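Local coordinates for protein hypothetical glycoside hydrolase (Parabacteroides distasonis, PDB 3TAW) that is of unknown function but is related to glycoside hydrolases and has the five-bladed beta-propeller fold of its clan, at residues K177-V182 against Y199-G204; E205-A210 against L232-S237; G238-Q243 against L260-K265; N279-G284 against T321-G326; A283-F288 against K302-P307. All blocks are in the same frame, centred on the assembly; numbering follows the deposited sequence.

Contact 1. Residues K177-V182 against Y199-G204; sequences KSASLV and YFMYWG. With EDO (1,2-ethanediol), chain P.
Ser-180 N donates to Tyr-202 O at 2.7 Å with an N-H...O angle of 172°, and Tyr-202 N returns the bond to Ser-180 O at 3.0 Å, making the two residues an antiparallel hydrogen-bonded pair. Further along, Val-182 N reaches Phe-200 O. At the other end Gly-204 N bonds Ser-178 O and makes a weaker, bent approach to Lys-177 O. Gly-204 has a positive phi (128°), a backbone shape suited to a residue without a side chain. With segment axes 4.5 Å apart and running at 151°, strands 179-186 and 199-203 are neighbouring antiparallel strands of one propeller blade, continuing through strand 209-213.

The side chains alternate between the two sides of this sheet. Ala-179, Leu-181, Met-201 and Trp-203 share one side, where Ala-179 CB lies 4.0 Å from Trp-203 CB. The selenium of Met-201, a selenomethionine modelled in two conformers, sits beside Ala-179 CB and Leu-181 CD1 in one of them, a provisional contact. On the other side, Val-182 CG2, anti to its own carbonyl carbon, touches two rings where they meet, 3.7 Å from Tyr-202 CE1 and 3.9 Å from Phe-200 CD1. Hydroxyls there are held from outside: Ser-180 OG by Pro-249 O and Tyr-202 OH by Pro-293 O. One water accepts from Phe-200 N at 2.9 Å and can donate to Val-182 O, linking the two strands.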
# COMPACT_ATOMS: atom_id res chain seq x y z
N LYS A 177 -6.32 5.72 -5.93
CA LYS A 177 -5.22 4.81 -5.59
C LYS A 177 -5.14 4.67 -4.08
O LYS A 177 -5.80 5.41 -3.34
CB LYS A 177 -3.88 5.34 -6.12
CG LYS A 177 -3.56 6.78 -5.70
CD LYS A 177 -2.13 7.21 -6.03
CE LYS A 177 -1.84 7.18 -7.52
NZ LYS A 177 -0.42 7.55 -7.84
N SER A 178 -4.34 3.69 -3.64
CA SER A 178 -3.84 3.59 -2.27
C SER A 178 -4.92 3.22 -1.26
O SER A 178 -5.43 4.08 -0.53
CB SER A 178 -3.11 4.88 -1.85
OG SER A 178 -2.13 5.19 -2.85
N ALA A 179 -5.23 1.93 -1.20
CA ALA A 179 -6.34 1.45 -0.38
C ALA A 179 -5.90 0.51 0.74
O ALA A 179 -5.14 -0.41 0.51
CB ALA A 179 -7.40 0.77 -1.25
N SER A 180 -6.48 0.73 1.92
CA SER A 180 -6.21 -0.04 3.14
C SER A 180 -7.50 -0.67 3.63
O SER A 180 -8.31 -0.01 4.30
CB SER A 180 -5.66 0.91 4.21
OG SER A 180 -4.48 1.53 3.74
N LEU A 181 -7.70 -1.95 3.30
CA LEU A 181 -8.84 -2.70 3.78
C LEU A 181 -8.73 -2.92 5.29
O LEU A 181 -7.64 -3.10 5.84
CB LEU A 181 -8.92 -4.07 3.12
CG LEU A 181 -9.72 -4.15 1.83
CD1 LEU A 181 -9.09 -3.30 0.77
CD2 LEU A 181 -9.77 -5.64 1.42
N VAL A 182 -9.86 -2.94 5.96
CA VAL A 182 -9.88 -3.25 7.38
C VAL A 182 -9.73 -4.77 7.59
O VAL A 182 -10.45 -5.57 6.99
CB VAL A 182 -11.12 -2.69 8.07
CG1 VAL A 182 -11.20 -3.20 9.51
CG2 VAL A 182 -11.07 -1.14 8.07
N TYR A 199 -17.79 -4.72 4.36
CA TYR A 199 -16.34 -4.59 4.19
C TYR A 199 -16.04 -3.11 4.14
O TYR A 199 -16.86 -2.31 3.68
CB TYR A 199 -15.89 -5.29 2.93
CG TYR A 199 -16.15 -6.77 2.99
CD1 TYR A 199 -15.42 -7.58 3.85
CD2 TYR A 199 -17.15 -7.36 2.23
CE1 TYR A 199 -15.65 -8.93 3.93
CE2 TYR A 199 -17.39 -8.74 2.32
CZ TYR A 199 -16.63 -9.51 3.17
OH TYR A 199 -16.84 -10.88 3.27
N PHE A 200 -14.86 -2.73 4.61
CA PHE A 200 -14.53 -1.32 4.75
C PHE A 200 -13.09 -1.07 4.35
O PHE A 200 -12.22 -1.87 4.65
CB PHE A 200 -14.73 -0.87 6.22
CG PHE A 200 -14.81 0.63 6.40
CD1 PHE A 200 -13.67 1.38 6.57
CD2 PHE A 200 -16.04 1.28 6.44
CE1 PHE A 200 -13.73 2.76 6.74
CE2 PHE A 200 -16.10 2.66 6.60
CZ PHE A 200 -14.96 3.39 6.76
N MSE A 201 -12.83 0.04 3.67
CA MSE A 201 -11.46 0.45 3.46
C MSE A 201 -11.30 1.96 3.60
O MSE A 201 -12.26 2.73 3.40
CB MSE A 201 -10.92 -0.04 2.11
CG MSE A 201 -11.64 0.53 0.93
SE MSE A 201 -10.98 -0.22 -0.74
CE MSE A 201 -11.81 1.11 -1.88
N TYR A 202 -10.10 2.34 4.00
CA TYR A 202 -9.62 3.72 3.91
C TYR A 202 -8.85 3.79 2.61
O TYR A 202 -8.14 2.82 2.24
CB TYR A 202 -8.73 4.07 5.12
CG TYR A 202 -9.46 3.90 6.42
CD1 TYR A 202 -9.46 2.67 7.08
CD2 TYR A 202 -10.18 4.94 6.98
CE1 TYR A 202 -10.16 2.49 8.26
CE2 TYR A 202 -10.90 4.77 8.17
CZ TYR A 202 -10.89 3.54 8.80
OH TYR A 202 -11.58 3.32 9.97
N TRP A 203 -8.99 4.88 1.87
CA TRP A 203 -8.21 5.00 0.63
C TRP A 203 -7.89 6.45 0.35
O TRP A 203 -8.52 7.37 0.88
CB TRP A 203 -8.96 4.33 -0.54
CG TRP A 203 -10.19 5.08 -0.93
CD1 TRP A 203 -11.43 5.00 -0.36
CD2 TRP A 203 -10.28 6.09 -1.93
NE1 TRP A 203 -12.29 5.87 -0.97
CE2 TRP A 203 -11.60 6.56 -1.94
CE3 TRP A 203 -9.36 6.63 -2.83
CZ2 TRP A 203 -12.04 7.56 -2.81
CZ3 TRP A 203 -9.78 7.61 -3.70
CH2 TRP A 203 -11.12 8.09 -3.67
N GLY A 204 -6.88 6.66 -0.49
CA GLY A 204 -6.57 8.00 -0.98
C GLY A 204 -5.13 8.41 -0.79
O GLY A 204 -4.38 7.80 -0.02
C1 EDO P . 0.22 8.52 -11.67
O1 EDO P . -0.74 8.86 -10.65
C2 EDO P . 0.43 7.02 -11.63
O2 EDO P . 0.37 6.58 -10.27
O HOH W 1 -13.17 -4.83 5.63

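Contact 2. Residues E205-A210 against L232-S237; sequences EKNVYA and LFSPRS. With EDO (1,2-ethanediol), chain G.
The Phe-233 ring takes Val-208 CG2 over one face: the methyl lies 3.7 Å from the ring centroid and 23° off the normal, a CH-pi contact displaced toward CZ. Tyr-262, from strand 257-265, meets the same ring edge-to-face. The second flat group, Tyr-209, has Asn-207 CB over one face near the rim and also meets the ring of Trp-203. Phe-233 is directed away from the facing segment at its CB, yet a chi1 of 69° swings the ring back under Val-208.

In the backbone, Val-208 N donates to Phe-233 O at 3.0 Å, while Val-208 O accepts from Leu-232 N at 2.8 Å. Leu-232 and Phe-233 thus both face Val-208, which defines a classic beta bulge where the loop after strand 220-221 runs antiparallel to the approach to strand 209-213 of the blade. Leu-232 CD2 then packs against Ala-210 CB at 3.9 Å.

The Asn-207 amide uses both its ends. OD1 accepts from Ser-234 OG at 2.8 Å, and ND2 donates to Tyr-209 OH at 3.0 Å. Since the oxygen receives a proton and the nitrogen gives one, the two bonds together imply a single choice of amide flip and restrain its rotation.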
# COMPACT_ATOMS: atom_id res chain seq x y z
N GLU A 205 -4.77 9.47 -1.50
CA GLU A 205 -3.45 10.10 -1.47
C GLU A 205 -3.54 11.56 -0.95
O GLU A 205 -2.82 11.93 -0.05
CB GLU A 205 -2.88 10.11 -2.90
CG GLU A 205 -1.55 10.81 -3.06
CD GLU A 205 -1.13 10.98 -4.53
OE1 GLU A 205 -1.99 11.06 -5.44
OE2 GLU A 205 0.08 11.10 -4.76
N LYS A 206 -4.41 12.38 -1.54
CA LYS A 206 -4.52 13.79 -1.18
C LYS A 206 -5.27 14.03 0.14
O LYS A 206 -5.11 15.07 0.75
CB LYS A 206 -5.22 14.55 -2.30
CG LYS A 206 -4.48 14.55 -3.62
CD LYS A 206 -5.29 15.26 -4.71
CE LYS A 206 -4.43 15.80 -5.86
NZ LYS A 206 -3.22 14.97 -6.18
N ASN A 207 -6.16 13.09 0.49
CA ASN A 207 -6.85 13.03 1.77
C ASN A 207 -7.08 11.55 2.06
O ASN A 207 -6.93 10.72 1.17
CB ASN A 207 -8.23 13.72 1.69
CG ASN A 207 -8.14 15.16 1.27
OD1 ASN A 207 -7.93 16.04 2.11
ND2 ASN A 207 -8.31 15.43 -0.04
N VAL A 208 -7.47 11.24 3.29
CA VAL A 208 -7.94 9.91 3.64
C VAL A 208 -9.47 9.87 3.47
O VAL A 208 -10.23 10.55 4.19
CB VAL A 208 -7.50 9.52 5.05
CG1 VAL A 208 -8.12 8.17 5.45
CG2 VAL A 208 -5.97 9.46 5.12
N TYR A 209 -9.90 9.10 2.48
CA TYR A 209 -11.30 8.87 2.16
C TYR A 209 -11.67 7.47 2.66
O TYR A 209 -10.85 6.76 3.24
CB TYR A 209 -11.49 8.92 0.63
CG TYR A 209 -10.98 10.16 -0.06
CD1 TYR A 209 -11.67 11.36 0.04
CD2 TYR A 209 -9.83 10.14 -0.83
CE1 TYR A 209 -11.21 12.50 -0.61
CE2 TYR A 209 -9.37 11.29 -1.49
CZ TYR A 209 -10.06 12.46 -1.38
OH TYR A 209 -9.62 13.61 -2.04
N ALA A 210 -12.91 7.04 2.41
CA ALA A 210 -13.28 5.67 2.73
C ALA A 210 -14.29 5.10 1.74
O ALA A 210 -14.80 5.84 0.90
CB ALA A 210 -13.83 5.58 4.16
N LEU A 232 -12.14 11.97 5.65
CA LEU A 232 -12.03 11.56 7.06
C LEU A 232 -10.94 12.34 7.80
O LEU A 232 -11.11 12.72 8.98
CB LEU A 232 -11.74 10.05 7.15
CG LEU A 232 -12.97 9.14 7.03
CD1 LEU A 232 -13.72 9.31 5.73
CD2 LEU A 232 -12.54 7.66 7.21
N PHE A 233 -9.83 12.57 7.12
CA PHE A 233 -8.87 13.57 7.54
C PHE A 233 -8.02 13.99 6.35
O PHE A 233 -8.17 13.45 5.23
CB PHE A 233 -8.04 13.18 8.79
CG PHE A 233 -7.04 12.05 8.60
CD1 PHE A 233 -5.74 12.30 8.15
CD2 PHE A 233 -7.35 10.75 8.99
CE1 PHE A 233 -4.81 11.27 8.06
CE2 PHE A 233 -6.41 9.72 8.88
CZ PHE A 233 -5.14 9.97 8.42
N SER A 234 -7.22 15.02 6.57
CA SER A 234 -6.55 15.71 5.48
C SER A 234 -5.16 16.16 5.92
O SER A 234 -4.84 16.19 7.12
CB SER A 234 -7.36 16.96 5.10
OG SER A 234 -8.68 16.66 4.70
N PRO A 235 -4.33 16.54 4.94
CA PRO A 235 -3.06 17.15 5.27
C PRO A 235 -3.24 18.38 6.14
O PRO A 235 -4.24 19.06 6.05
CB PRO A 235 -2.49 17.52 3.90
CG PRO A 235 -3.15 16.54 2.95
CD PRO A 235 -4.53 16.42 3.48
N ARG A 236 -2.27 18.63 7.01
CA ARG A 236 -2.41 19.64 8.05
C ARG A 236 -1.16 20.48 8.22
O ARG A 236 -0.03 19.97 8.25
CB ARG A 236 -2.79 18.97 9.36
CG ARG A 236 -1.88 17.89 9.77
CD ARG A 236 -2.22 17.23 11.07
NE ARG A 236 -1.26 16.15 11.27
CZ ARG A 236 -1.09 15.44 12.38
NH1 ARG A 236 -1.84 15.65 13.47
NH2 ARG A 236 -0.16 14.49 12.38
N SER A 237 -1.38 21.79 8.37
CA SER A 237 -0.30 22.73 8.49
C SER A 237 0.53 22.42 9.72
O SER A 237 -0.03 22.18 10.79
CB SER A 237 -0.88 24.14 8.61
OG SER A 237 0.09 25.05 9.10
C1 EDO G . -4.49 24.56 6.98
O1 EDO G . -3.19 24.76 6.41
C2 EDO G . -4.76 23.09 7.14
O2 EDO G . -3.93 22.65 8.21

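Contact 3. Residues G238-Q243 against L260-K265; sequences GYFDSQ and LLYNGK
Asp-241 and Gly-264 meet with little room to spare: Asp-241 CB lies 3.6 Å from Gly-264 CA, and the glycine, with no side chain, lets Asp-241 CB and the Phe-240 ring close over its CA. Beside this point Tyr-262 OH donates to Asp-241 OD2 at 2.6 Å. The hydroxyl comes from above the carboxylate plane, 45° out of it, and the two side chains run at about a right angle. The carboxylate is also held by salt bridges, from Arg-236 to OD1 and from Arg-299 to OD2, so several groups fix its rotation.

Here the loop that leads into strand 244-254 folds against the end of strand 257-265, the second strand of a propeller blade. Lys-265 O serves as a double acceptor, taking Gln-243 N at 2.8 Å and Ser-242 N at 3.2 Å. Ser-242 OG closes back on Tyr-239 O within the loop.

The other side is partly exposed to solvent and is held by chains lying alongside rather than by close interlocking. Gln-243 and Lys-265 lie side by side as extended chains pointing the same way, CG anti to the backbone N in both (chi1 -170° and -179°). Lys-265 NZ bonds Gln-243 OE1 at 2.9 Å from above the amide carbonyl plane, and Gln-243 NE2 turns to Glu-267.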
# COMPACT_ATOMS: atom_id res chain seq x y z
N GLY A 238 1.85 22.43 9.57
CA GLY A 238 2.78 22.35 10.70
C GLY A 238 3.24 20.95 11.09
O GLY A 238 4.05 20.79 12.00
N TYR A 239 2.71 19.93 10.41
CA TYR A 239 3.07 18.55 10.71
C TYR A 239 3.73 17.92 9.51
O TYR A 239 3.71 18.47 8.42
CB TYR A 239 1.82 17.74 11.10
CG TYR A 239 1.18 18.19 12.39
CD1 TYR A 239 0.32 19.30 12.43
CD2 TYR A 239 1.43 17.54 13.59
CE1 TYR A 239 -0.27 19.71 13.62
CE2 TYR A 239 0.87 17.96 14.78
CZ TYR A 239 -0.00 19.03 14.80
OH TYR A 239 -0.56 19.43 15.99
N PHE A 240 4.30 16.74 9.72
CA PHE A 240 5.00 16.00 8.65
C PHE A 240 4.06 15.62 7.51
O PHE A 240 4.51 15.47 6.36
CB PHE A 240 5.66 14.74 9.20
CG PHE A 240 4.69 13.67 9.60
CD1 PHE A 240 4.05 13.73 10.84
CD2 PHE A 240 4.40 12.62 8.75
CE1 PHE A 240 3.14 12.76 11.21
CE2 PHE A 240 3.50 11.63 9.10
CZ PHE A 240 2.84 11.72 10.34
N ASP A 241 2.78 15.43 7.83
CA ASP A 241 1.76 15.12 6.83
C ASP A 241 0.97 16.36 6.44
O ASP A 241 -0.22 16.46 6.70
CB ASP A 241 0.85 13.98 7.32
CG ASP A 241 0.15 14.28 8.65
OD1 ASP A 241 0.60 15.16 9.45
OD2 ASP A 241 -0.86 13.57 8.93
N SER A 242 1.66 17.27 5.76
CA SER A 242 1.18 18.61 5.46
C SER A 242 0.87 18.83 3.99
O SER A 242 0.24 19.84 3.64
CB SER A 242 2.21 19.64 5.97
OG SER A 242 3.57 19.22 5.71
N GLN A 243 1.31 17.92 3.11
CA GLN A 243 0.92 17.97 1.70
C GLN A 243 0.06 16.80 1.26
O GLN A 243 -0.85 16.98 0.45
CB GLN A 243 2.14 18.10 0.78
CG GLN A 243 1.73 18.40 -0.67
CD GLN A 243 2.92 18.58 -1.60
OE1 GLN A 243 3.08 17.83 -2.57
NE2 GLN A 243 3.74 19.56 -1.32
N LEU A 260 -4.68 2.77 11.38
CA LEU A 260 -4.31 3.00 9.99
C LEU A 260 -2.91 3.55 9.90
O LEU A 260 -2.65 4.65 10.38
CB LEU A 260 -5.30 3.96 9.32
CG LEU A 260 -5.00 4.39 7.88
CD1 LEU A 260 -5.14 3.17 6.92
CD2 LEU A 260 -5.87 5.63 7.43
N LEU A 261 -1.99 2.78 9.31
CA LEU A 261 -0.68 3.28 8.96
C LEU A 261 -0.79 4.01 7.62
O LEU A 261 -1.42 3.53 6.68
CB LEU A 261 0.34 2.14 8.86
CG LEU A 261 1.02 1.66 10.15
CD1 LEU A 261 0.01 1.16 11.21
CD2 LEU A 261 2.06 0.55 9.90
N TYR A 262 -0.19 5.19 7.55
CA TYR A 262 -0.27 6.01 6.34
C TYR A 262 1.02 6.78 6.14
O TYR A 262 1.89 6.81 7.02
CB TYR A 262 -1.51 6.91 6.39
CG TYR A 262 -1.42 8.07 7.34
CD1 TYR A 262 -1.78 7.94 8.69
CD2 TYR A 262 -0.99 9.33 6.91
CE1 TYR A 262 -1.70 8.99 9.55
CE2 TYR A 262 -0.91 10.40 7.78
CZ TYR A 262 -1.27 10.23 9.11
OH TYR A 262 -1.21 11.27 9.99
N ASN A 263 1.14 7.37 4.97
CA ASN A 263 2.32 8.06 4.50
C ASN A 263 2.06 9.55 4.34
O ASN A 263 1.15 9.95 3.60
CB ASN A 263 2.72 7.44 3.17
CG ASN A 263 3.05 5.96 3.33
OD1 ASN A 263 4.06 5.63 3.95
ND2 ASN A 263 2.18 5.07 2.81
N GLY A 264 2.82 10.35 5.06
CA GLY A 264 2.68 11.80 5.04
C GLY A 264 3.75 12.43 4.20
O GLY A 264 4.93 12.13 4.40
N LYS A 265 3.38 13.32 3.29
CA LYS A 265 4.37 14.09 2.56
C LYS A 265 4.50 15.47 3.21
O LYS A 265 3.49 16.15 3.42
CB LYS A 265 3.98 14.25 1.10
CG LYS A 265 5.03 15.05 0.30
CD LYS A 265 4.71 15.11 -1.20
CE LYS A 265 5.64 16.06 -1.93
NZ LYS A 265 5.31 16.12 -3.42

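Contact 4. Residues N279-G284 against T321-G326; sequences NSYCAG and TVFVEG
Tyr-281 lies alongside two residues of the facing segment, Thr-321 and Phe-323, with all three side chains pointing the same way. Its CG is anti to the carbonyl carbon (chi1 -71°), which lays the ring between them: CD1 is 3.7 Å from Thr-321 CG2, and CD2 is 3.9 Å from Phe-323 CD1. Thr-321 offers its methyl because CG2 stands anti to its carbonyl carbon, beside the N, while OG1 sits between N and carbonyl carbon and has weak bonds elsewhere, to Ala-341 N and Gly-339 O. The Phe-323 ring presents its edge to Tyr-281 CD2. The ring planes make an angle of 65° and the centroids are 6.0 Å apart, an oblique pairing. Tyr-317 meets the Tyr-281 ring edge-to-face.

The backbones touch at one bridge, where Val-322 N donates to Tyr-281 O at 3.1 Å. Beyond it strands 281-288 and 322-330 diverge, their segment axes at 41°, so this is a junction between two adjacent propeller blades rather than a pairing within one: the third strand of one blade meets the first strand of the next. Val-324 N is bonded instead to Asn-263 OD1, from the strand beside 281-288.

Where the backbones draw apart, the contact passes to methyl groups. Ala-283 CB fits against both branches of Val-324, 3.7 Å from CG1 and 3.9 Å from CG2. Val-322 has the same side-chain torsion as Val-324, but from its place beside the bridge it lays CG2 3.7 Å from Tyr-281 O.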
# COMPACT_ATOMS: atom_id res chain seq x y z
N ASN A 279 9.44 17.85 1.36
CA ASN A 279 8.91 16.92 0.36
C ASN A 279 9.10 15.43 0.68
O ASN A 279 8.72 14.58 -0.11
CB ASN A 279 9.46 17.24 -1.04
CG ASN A 279 8.97 18.58 -1.56
OD1 ASN A 279 7.77 18.88 -1.48
ND2 ASN A 279 9.90 19.39 -2.13
N SER A 280 9.66 15.12 1.84
CA SER A 280 9.89 13.70 2.17
C SER A 280 8.60 13.05 2.62
O SER A 280 7.70 13.73 3.14
CB SER A 280 10.98 13.54 3.23
OG SER A 280 10.58 14.01 4.51
N TYR A 281 8.51 11.73 2.42
CA TYR A 281 7.40 10.94 2.95
C TYR A 281 7.85 10.20 4.20
O TYR A 281 8.76 9.33 4.14
CB TYR A 281 6.91 9.93 1.92
CG TYR A 281 6.15 10.43 0.70
CD1 TYR A 281 6.77 11.21 -0.27
CD2 TYR A 281 4.85 10.02 0.46
CE1 TYR A 281 6.09 11.62 -1.42
CE2 TYR A 281 4.16 10.42 -0.67
CZ TYR A 281 4.78 11.19 -1.62
OH TYR A 281 4.10 11.56 -2.75
N CYS A 282 7.23 10.52 5.33
CA CYS A 282 7.47 9.87 6.61
C CYS A 282 6.15 9.25 7.04
O CYS A 282 5.11 9.80 6.75
CB CYS A 282 7.92 10.88 7.65
SG CYS A 282 9.40 11.82 7.20
N ALA A 283 6.21 8.12 7.74
CA ALA A 283 5.01 7.36 8.01
C ALA A 283 4.36 7.73 9.34
O ALA A 283 5.03 7.84 10.34
CB ALA A 283 5.34 5.84 7.95
N GLY A 284 3.04 7.87 9.32
CA GLY A 284 2.24 8.18 10.50
C GLY A 284 1.19 7.11 10.79
O GLY A 284 1.11 6.09 10.10
N THR A 321 11.62 8.65 0.69
CA THR A 321 10.41 8.07 1.28
C THR A 321 10.76 6.87 2.16
O THR A 321 11.79 6.21 1.98
CB THR A 321 9.38 7.53 0.22
OG1 THR A 321 9.84 6.29 -0.31
CG2 THR A 321 9.13 8.50 -0.92
N VAL A 322 9.89 6.63 3.12
CA VAL A 322 9.76 5.32 3.75
C VAL A 322 8.28 5.02 3.63
O VAL A 322 7.47 5.32 4.53
CB VAL A 322 10.32 5.27 5.20
CG1 VAL A 322 11.83 5.35 5.17
CG2 VAL A 322 9.74 6.36 6.13
N PHE A 323 7.92 4.43 2.48
CA PHE A 323 6.54 4.35 2.03
C PHE A 323 5.93 3.02 2.48
O PHE A 323 6.14 1.97 1.86
CB PHE A 323 6.46 4.52 0.51
CG PHE A 323 5.07 4.84 0.02
CD1 PHE A 323 4.58 6.14 0.07
CD2 PHE A 323 4.25 3.82 -0.43
CE1 PHE A 323 3.29 6.42 -0.37
CE2 PHE A 323 2.96 4.09 -0.87
CZ PHE A 323 2.48 5.38 -0.85
N VAL A 324 5.23 3.07 3.60
CA VAL A 324 4.73 1.88 4.26
C VAL A 324 3.57 1.30 3.51
O VAL A 324 2.66 2.01 3.14
CB VAL A 324 4.42 2.12 5.76
CG1 VAL A 324 5.73 2.46 6.50
CG2 VAL A 324 3.35 3.19 5.93
N GLU A 325 3.60 -0.01 3.26
CA GLU A 325 2.60 -0.60 2.35
C GLU A 325 2.28 -2.07 2.55
O GLU A 325 1.22 -2.53 2.09
CB GLU A 325 3.06 -0.34 0.91
CG GLU A 325 2.04 -0.69 -0.18
CD GLU A 325 2.42 -0.12 -1.56
OE1 GLU A 325 3.17 0.87 -1.61
OE2 GLU A 325 1.96 -0.67 -2.60
N GLY A 326 3.19 -2.83 3.17
CA GLY A 326 3.00 -4.25 3.49
C GLY A 326 3.23 -4.48 4.99
O GLY A 326 4.14 -3.92 5.57

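Contact 5. Residues A283-F288 against K302-P307; sequences AGQALF and KPFLQP
Ala-283 and Leu-305 form an isolated antiparallel hydrogen-bonded bridge, in which Ala-283 N donates to Leu-305 O at 2.9 Å and Ala-283 O accepts from Phe-304 N, also at 2.9 Å. Through it the loop between strand 296-299 and helix 310-313 is fastened to the beginning of strand 281-288, the third strand of a propeller blade. Pro-303 approaches the same acceptor, with its CA 3.1 Å from Ala-283 O.

Phe-304 carries most of the side-chain contact. Its CG lies between the backbone N and the carbonyl carbon (chi1 73°), which folds the ring back over the strand instead of out along the loop. Gln-285 NE2 stands 3.3 Å above the ring plane, close to its centre, and the amide plane is turned 84° from the ring plane, so the amide nitrogen points down on the aromatic face. A partly positive N-H group is probably favoured over the pi cloud here. The opposite face has Leu-305 CB near its rim. The extended Gln-285 side chain puts NE2 in place, and the same nitrogen also donates to Leu-14 O near the N terminus, which probably helps to hold the amide upright. Leu-261, from the adjoining strand, also packs on Phe-304, placing the ring among strands as well as loop.

At the rim of the Phe-304 ring, CD1 lies 3.2 Å from Ala-283 O, and CE1 touches Ala-283 CB at 3.5 Å and lies 3.4 Å from Gly-284 O, which is near the ring plane.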
# COMPACT_ATOMS: atom_id res chain seq x y z
N ALA A 283 6.21 8.12 7.74
CA ALA A 283 5.01 7.36 8.01
C ALA A 283 4.36 7.73 9.34
O ALA A 283 5.03 7.84 10.34
CB ALA A 283 5.34 5.84 7.95
N GLY A 284 3.04 7.87 9.32
CA GLY A 284 2.24 8.18 10.50
C GLY A 284 1.19 7.11 10.79
O GLY A 284 1.11 6.09 10.10
N GLN A 285 0.40 7.33 11.83
CA GLN A 285 -0.70 6.43 12.17
C GLN A 285 -1.90 7.20 12.65
O GLN A 285 -1.76 8.21 13.33
CB GLN A 285 -0.29 5.38 13.22
CG GLN A 285 0.88 4.51 12.74
CD GLN A 285 1.21 3.37 13.66
OE1 GLN A 285 0.37 2.92 14.45
NE2 GLN A 285 2.44 2.86 13.52
N ALA A 286 -3.07 6.73 12.27
CA ALA A 286 -4.34 7.24 12.76
C ALA A 286 -5.12 6.12 13.43
O ALA A 286 -4.88 4.95 13.16
CB ALA A 286 -5.15 7.85 11.63
N LEU A 287 -6.08 6.51 14.26
CA LEU A 287 -6.93 5.59 15.00
C LEU A 287 -8.37 6.02 14.80
O LEU A 287 -8.71 7.19 15.01
CB LEU A 287 -6.59 5.65 16.48
CG LEU A 287 -7.24 4.61 17.39
CD1 LEU A 287 -6.65 3.23 17.02
CD2 LEU A 287 -7.04 4.97 18.88
N PHE A 288 -9.22 5.08 14.39
CA PHE A 288 -10.64 5.35 14.24
C PHE A 288 -11.46 4.50 15.19
O PHE A 288 -11.04 3.43 15.64
CB PHE A 288 -11.10 5.05 12.80
CG PHE A 288 -10.50 5.97 11.78
CD1 PHE A 288 -11.12 7.15 11.46
CD2 PHE A 288 -9.29 5.66 11.15
CE1 PHE A 288 -10.56 8.01 10.53
CE2 PHE A 288 -8.73 6.53 10.21
CZ PHE A 288 -9.38 7.70 9.92
N LYS A 302 4.05 13.03 15.32
CA LYS A 302 5.33 12.86 14.64
C LYS A 302 5.37 11.47 14.01
O LYS A 302 4.71 10.54 14.49
CB LYS A 302 6.48 12.97 15.64
CG LYS A 302 6.61 14.34 16.30
CD LYS A 302 7.78 14.40 17.24
CE LYS A 302 7.65 15.60 18.14
NZ LYS A 302 8.88 15.82 18.96
N PRO A 303 6.13 11.32 12.92
CA PRO A 303 6.16 10.04 12.22
C PRO A 303 6.81 8.94 13.07
O PRO A 303 7.68 9.23 13.89
CB PRO A 303 6.99 10.33 10.97
CG PRO A 303 7.81 11.52 11.30
CD PRO A 303 7.03 12.31 12.30
N PHE A 304 6.38 7.70 12.86
CA PHE A 304 6.94 6.56 13.59
C PHE A 304 8.08 5.94 12.76
O PHE A 304 8.80 5.11 13.26
CB PHE A 304 5.91 5.50 13.93
CG PHE A 304 5.44 4.69 12.77
CD1 PHE A 304 4.43 5.14 11.95
CD2 PHE A 304 5.98 3.45 12.51
CE1 PHE A 304 4.01 4.40 10.87
CE2 PHE A 304 5.55 2.68 11.44
CZ PHE A 304 4.55 3.16 10.62
N LEU A 305 8.21 6.38 11.52
CA LEU A 305 9.29 5.92 10.63
C LEU A 305 9.64 7.08 9.70
O LEU A 305 8.74 7.71 9.17
CB LEU A 305 8.84 4.73 9.81
CG LEU A 305 9.90 3.89 9.07
CD1 LEU A 305 10.73 3.06 10.05
CD2 LEU A 305 9.21 2.97 8.03
N GLN A 306 10.93 7.36 9.50
CA GLN A 306 11.36 8.44 8.61
C GLN A 306 12.60 8.01 7.84
O GLN A 306 13.32 7.11 8.29
CB GLN A 306 11.64 9.73 9.41
CG GLN A 306 12.86 9.65 10.32
CD GLN A 306 13.22 11.00 10.97
OE1 GLN A 306 13.21 11.11 12.19
NE2 GLN A 306 13.52 12.01 10.17
N PRO A 307 12.84 8.62 6.67
CA PRO A 307 14.06 8.27 5.93
C PRO A 307 15.31 8.50 6.78
O PRO A 307 15.50 9.59 7.35
CB PRO A 307 14.02 9.19 4.72
CG PRO A 307 12.57 9.43 4.50
CD PRO A 307 11.99 9.55 5.90

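From the N terminus, contact 1 closes an excursion that includes strand 189-192, pairing 179-186 with 199-203 in one propeller blade, and contact 2 then anchors the loop leaving that blade to strand 209-213. Contact 3 follows, folding the continuation of this loop onto strand 257-265 of the next blade; Arg-236 to Asp-241 joins contacts 2 and 3, whose centres are about 9 Å apart. These three lie in series. Contacts 4 and 5 start from the same strand, sharing Ala-283 and Gly-284: the span 283-307 falls within 279-326. Contact 4 carries the chain to the last blade, while contact 5 ties the intervening loop to strand 281-288. None of the five cross.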